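Local coordinates for protein urocanate hydratase (Paenibacillus sp. Soil724D2, PDB 7NED) that probably adds water to thiourocanate during bacterial ergothioneine breakdown, using tightly held NAD+ as a cofactor, and also binds urocanate, at residues Leu161-Gly166 and Asp253-His258. Sequence-based numbering, arbitrary orientation.
Sequences LTAGLG and DQTSAH. With NAD (nicotinamide-adenine-dinucleotide), chain C.
Ala163 O is gripped by two donors where strand 159-163 of the Rossmann-like domain ends: Gln254 N approaches to 2.8 Å, tilted 30° from the carbonyl plane, and Gln172 NE2 also bonds to it. The loop 253-258 follows the neighbouring parallel strand 250-251, so the two segments line NAD at the C-terminal ends of adjacent strands. Asp253 reaches forward along the loop in an Asx turn. With CG anti to the backbone N (chi1 175°), OD1 takes Thr255 OG1 at 2.6 Å through its syn lone pair and Thr255 N from above the carboxylate plane, while Asn315 ND2 is a further donor. OD2 meets the methyl of Ala163, and Thr255 CG2 lies 3.8 Å from Ala163 CB. An alanine in place of Asp253 would probably leave the Thr255 hydroxyl and amide without their shared acceptor and free the threonine to turn away from the cofactor. As built, Thr255 CG2 packs 3.6 Å from C4A of the NAD adenine. Gly164 has to do without a side chain, since a CB would be jammed against the preceding carbonyl and would also collide with Gln254 O. Gln254 O also meets a water, which accepts from Gly166 N at 2.9 Å and lies 2.7 Å from Gln254 O and 2.6 Å from NAD O2N, bridging both segments to the diphosphate.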
ATOM      1  N   LEU A 161     -27.975  22.722  -8.771  1.00 18.87           N
ATOM      2  CA  LEU A 161     -28.649  21.475  -9.053  1.00 17.07           C
ATOM      3  C   LEU A 161     -27.707  20.354  -8.668  1.00 17.50           C
ATOM      4  O   LEU A 161     -26.556  20.368  -9.082  1.00 15.24           O
ATOM      5  CB  LEU A 161     -28.999  21.366 -10.527  1.00 17.56           C
ATOM      6  CG  LEU A 161     -29.491  19.995 -10.986  1.00 19.62           C
ATOM      7  CD1 LEU A 161     -30.891  19.707 -10.438  1.00 15.32           C
ATOM      8  CD2 LEU A 161     -29.439  19.930 -12.522  1.00 20.06           C
ATOM      9  N   THR A 162     -28.206  19.375  -7.923  1.00 15.88           N
ATOM     10  CA  THR A 162     -27.382  18.199  -7.668  1.00 15.84           C
ATOM     11  C   THR A 162     -28.291  16.985  -7.532  1.00 18.66           C
ATOM     12  O   THR A 162     -29.511  17.076  -7.708  1.00 15.98           O
ATOM     13  CB  THR A 162     -26.499  18.402  -6.432  1.00 14.86           C
ATOM     14  OG1 THR A 162     -25.600  17.286  -6.308  1.00 16.70           O
ATOM     15  CG2 THR A 162     -27.337  18.513  -5.171  1.00 16.61           C
ATOM     16  N   ALA A 163     -27.697  15.843  -7.170  1.00 15.27           N
ATOM     17  CA  ALA A 163     -28.495  14.642  -6.984  1.00 15.76           C
ATOM     18  C   ALA A 163     -27.846  13.790  -5.901  1.00 13.75           C
ATOM     19  O   ALA A 163     -26.646  13.908  -5.628  1.00 15.38           O
ATOM     20  CB  ALA A 163     -28.602  13.843  -8.291  1.00 15.52           C
ATOM     21  N   GLY A 164     -28.657  12.920  -5.300  1.00 16.39           N
ATOM     22  CA  GLY A 164     -28.168  12.004  -4.305  1.00 15.95           C
ATOM     23  C   GLY A 164     -28.316  12.536  -2.896  1.00 15.31           C
ATOM     24  O   GLY A 164     -27.654  13.501  -2.522  1.00 15.87           O
ATOM     25  N   LEU A 165     -29.180  11.907  -2.107  1.00 15.24           N
ATOM     26  CA  LEU A 165     -29.334  12.287  -0.710  1.00 17.80           C
ATOM     27  C   LEU A 165     -29.028  11.109   0.212  1.00 20.38           C
ATOM     28  O   LEU A 165     -29.799  10.834   1.146  1.00 19.53           O
ATOM     29  CB  LEU A 165     -30.744  12.790  -0.445  1.00 17.40           C
ATOM     30  CG  LEU A 165     -31.126  14.095  -1.162  1.00 17.42           C
ATOM     31  CD1 LEU A 165     -32.601  14.452  -0.873  1.00 17.46           C
ATOM     32  CD2 LEU A 165     -30.187  15.220  -0.679  1.00 12.63           C
ATOM     33  N   GLY A 166     -27.915  10.424  -0.039  1.00 19.76           N
ATOM     34  CA  GLY A 166     -27.449   9.329   0.795  1.00 19.39           C
ATOM     35  C   GLY A 166     -26.617   9.813   1.967  1.00 20.80           C
ATOM     36  O   GLY A 166     -26.785  10.939   2.456  1.00 20.96           O
ATOM     37  N   ASP A 253     -23.276  16.347  -8.934  1.00 17.16           N
ATOM     38  CA  ASP A 253     -23.986  15.097  -8.723  1.00 14.27           C
ATOM     39  C   ASP A 253     -23.296  14.411  -7.561  1.00 16.66           C
ATOM     40  O   ASP A 253     -22.076  14.489  -7.438  1.00 18.77           O
ATOM     41  CB  ASP A 253     -23.939  14.219  -9.982  1.00 16.65           C
ATOM     42  CG  ASP A 253     -24.579  12.844  -9.752  1.00 23.62           C
ATOM     43  OD1 ASP A 253     -23.931  11.953  -9.150  1.00 20.21           O
ATOM     44  OD2 ASP A 253     -25.750  12.662 -10.141  1.00 21.15           O
ATOM     45  N   GLN A 254     -24.064  13.792  -6.685  1.00 16.17           N
ATOM     46  CA  GLN A 254     -23.416  12.979  -5.692  1.00 15.69           C
ATOM     47  C   GLN A 254     -24.227  11.726  -5.451  1.00 14.59           C
ATOM     48  O   GLN A 254     -24.393  11.264  -4.319  1.00 14.44           O
ATOM     49  CB  GLN A 254     -23.146  13.766  -4.422  1.00 15.51           C
ATOM     50  CG  GLN A 254     -21.842  13.282  -3.784  1.00 17.83           C
ATOM     51  CD  GLN A 254     -21.466  14.102  -2.595  1.00 22.70           C
ATOM     52  OE1 GLN A 254     -22.289  14.840  -2.041  1.00 23.37           O
ATOM     53  NE2 GLN A 254     -20.164  14.114  -2.288  1.00 29.88           N
ATOM     54  N   THR A 255     -24.601  11.106  -6.544  1.00 16.22           N
ATOM     55  CA  THR A 255     -25.195   9.814  -6.512  1.00 19.25           C
ATOM     56  C   THR A 255     -24.042   8.806  -6.303  1.00 15.45           C
ATOM     57  O   THR A 255     -22.881   9.075  -6.457  1.00 17.04           O
ATOM     58  CB  THR A 255     -25.868   9.461  -7.840  1.00 18.33           C
ATOM     59  OG1 THR A 255     -24.921   9.532  -8.871  1.00 20.49           O
ATOM     60  CG2 THR A 255     -27.035  10.391  -8.153  1.00 16.99           C
ATOM     61  N   SER A 256     -24.403   7.563  -6.130  1.00 17.16           N
ATOM     62  CA  SER A 256     -23.425   6.521  -6.016  1.00 17.82           C
ATOM     63  C   SER A 256     -22.989   6.006  -7.418  1.00 19.21           C
ATOM     64  O   SER A 256     -23.133   4.883  -7.681  1.00 20.49           O
ATOM     65  CB  SER A 256     -23.974   5.387  -5.171  1.00 17.68           C
ATOM     66  OG  SER A 256     -25.235   5.008  -5.649  1.00 27.71           O
ATOM     67  N   ALA A 257     -22.438   6.870  -8.265  1.00 17.48           N
ATOM     68  CA  ALA A 257     -22.016   6.548  -9.593  1.00 19.08           C
ATOM     69  C   ALA A 257     -20.786   5.679  -9.623  1.00 19.82           C
ATOM     70  O   ALA A 257     -20.468   5.156 -10.614  1.00 21.87           O
ATOM     71  CB  ALA A 257     -21.822   7.789 -10.435  1.00 18.47           C
ATOM     72  N   HIS A 258     -20.116   5.538  -8.515  1.00 18.18           N
ATOM     73  CA  HIS A 258     -18.932   4.679  -8.489  1.00 18.89           C
ATOM     74  C   HIS A 258     -19.272   3.203  -8.580  1.00 21.78           C
ATOM     75  O   HIS A 258     -18.367   2.382  -8.802  1.00 23.73           O
ATOM     76  CB  HIS A 258     -18.153   4.913  -7.191  1.00 16.89           C
ATOM     77  CG  HIS A 258     -18.888   4.469  -5.962  1.00 19.19           C
ATOM     78  ND1 HIS A 258     -19.957   5.172  -5.440  1.00 19.39           N
ATOM     79  CD2 HIS A 258     -18.706   3.398  -5.148  1.00 19.58           C
ATOM     80  CE1 HIS A 258     -20.409   4.546  -4.366  1.00 21.20           C
ATOM     81  NE2 HIS A 258     -19.659   3.473  -4.164  1.00 19.11           N
TER
HETATM   82  PA  NAD C 702     -25.141   6.489  -0.824  1.00 17.81           P
HETATM   83  O1A NAD C 702     -25.160   5.277  -1.753  1.00 19.66           O
HETATM   84  O2A NAD C 702     -25.514   6.491   0.603  1.00 21.25           O
HETATM   85  O5B NAD C 702     -26.361   7.455  -1.496  1.00 20.62           O
HETATM   86  C5B NAD C 702     -26.360   7.501  -2.866  1.00 17.30           C
HETATM   87  C4B NAD C 702     -27.759   8.187  -3.223  1.00 18.90           C
HETATM   88  O4B NAD C 702     -27.972   8.295  -4.602  0.89 17.75           O
HETATM   89  C3B NAD C 702     -28.809   7.180  -2.651  1.00 20.33           C
HETATM   90  O3B NAD C 702     -29.717   7.844  -1.875  1.00 22.07           O
HETATM   91  C2B NAD C 702     -29.479   6.623  -3.945  1.00 20.75           C
HETATM   92  O2B NAD C 702     -30.840   6.431  -3.814  1.00 21.27           O
HETATM   93  C1B NAD C 702     -29.320   7.845  -4.846  0.93 16.27           C
HETATM   94  N9A NAD C 702     -29.331   7.550  -6.280  1.00 17.75           N
HETATM   95  C8A NAD C 702     -28.783   6.474  -6.968  1.00 20.48           C
HETATM   96  N7A NAD C 702     -28.985   6.529  -8.261  1.00 19.39           N
HETATM   97  C5A NAD C 702     -29.681   7.716  -8.453  1.00 18.68           C
HETATM   98  C6A NAD C 702     -30.202   8.344  -9.606  1.00 20.42           C
HETATM   99  N6A NAD C 702     -30.040   7.807 -10.836  0.94 20.45           N
HETATM  100  N1A NAD C 702     -30.860   9.531  -9.493  0.98 21.10           N
HETATM  101  C2A NAD C 702     -31.016  10.005  -8.231  1.00 19.42           C
HETATM  102  N3A NAD C 702     -30.583   9.524  -7.055  1.00 19.51           N
HETATM  103  C4A NAD C 702     -29.915   8.360  -7.208  0.77 18.71           C
HETATM  104  O3  NAD C 702     -23.791   7.133  -1.290  0.87 15.44           O
HETATM  105  PN  NAD C 702     -23.131   8.306  -0.434  1.00 17.80           P
HETATM  106  O1N NAD C 702     -22.379   8.007   0.829  1.00 18.36           O
HETATM  107  O2N NAD C 702     -24.052   9.504  -0.527  1.00 15.49           O
HETATM  108  O5D NAD C 702     -21.829   8.836  -1.430  1.00 16.71           O
HETATM  109  C5D NAD C 702     -22.242   9.224  -2.752  0.84 17.74           C
HETATM  110  C4D NAD C 702     -21.016   9.511  -3.574  1.00 16.46           C
HETATM  111  O4D NAD C 702     -20.123  10.364  -2.883  1.00 21.77           O
HETATM  112  C3D NAD C 702     -20.269   8.078  -3.623  0.82 18.41           C
HETATM  113  O3D NAD C 702     -19.751   7.813  -4.921  1.00 18.47           O
HETATM  114  C2D NAD C 702     -19.071   8.247  -2.618  1.00 18.79           C
HETATM  115  O2D NAD C 702     -17.908   7.614  -2.964  0.80 19.00           O
HETATM  116  C1D NAD C 702     -18.879   9.732  -3.062  1.00 24.78           C
HETATM  117  N1N NAD C 702     -17.845  10.523  -2.381  1.00 28.54           N
HETATM  118  C2N NAD C 702     -16.581  10.094  -2.738  0.05 24.90           C
HETATM  119  C3N NAD C 702     -15.449  10.742  -2.269  0.44 27.97           C
HETATM  120  C7N NAD C 702     -14.095  10.144  -2.677  0.54 27.19           C
HETATM  121  O7N NAD C 702     -13.050  10.789  -2.745  0.70 27.64           O
HETATM  122  N7N NAD C 702     -14.053   8.780  -2.910  0.79 27.62           N
HETATM  123  C4N NAD C 702     -15.656  11.857  -1.445  0.58 29.33           C
HETATM  124  C5N NAD C 702     -16.951  12.263  -1.126  1.00 27.13           C
HETATM  125  C6N NAD C 702     -18.076  11.585  -1.627  1.00 29.25           C
HETATM  126  O   HOH W   1     -25.806  10.656  -2.066  1.00 15.16           O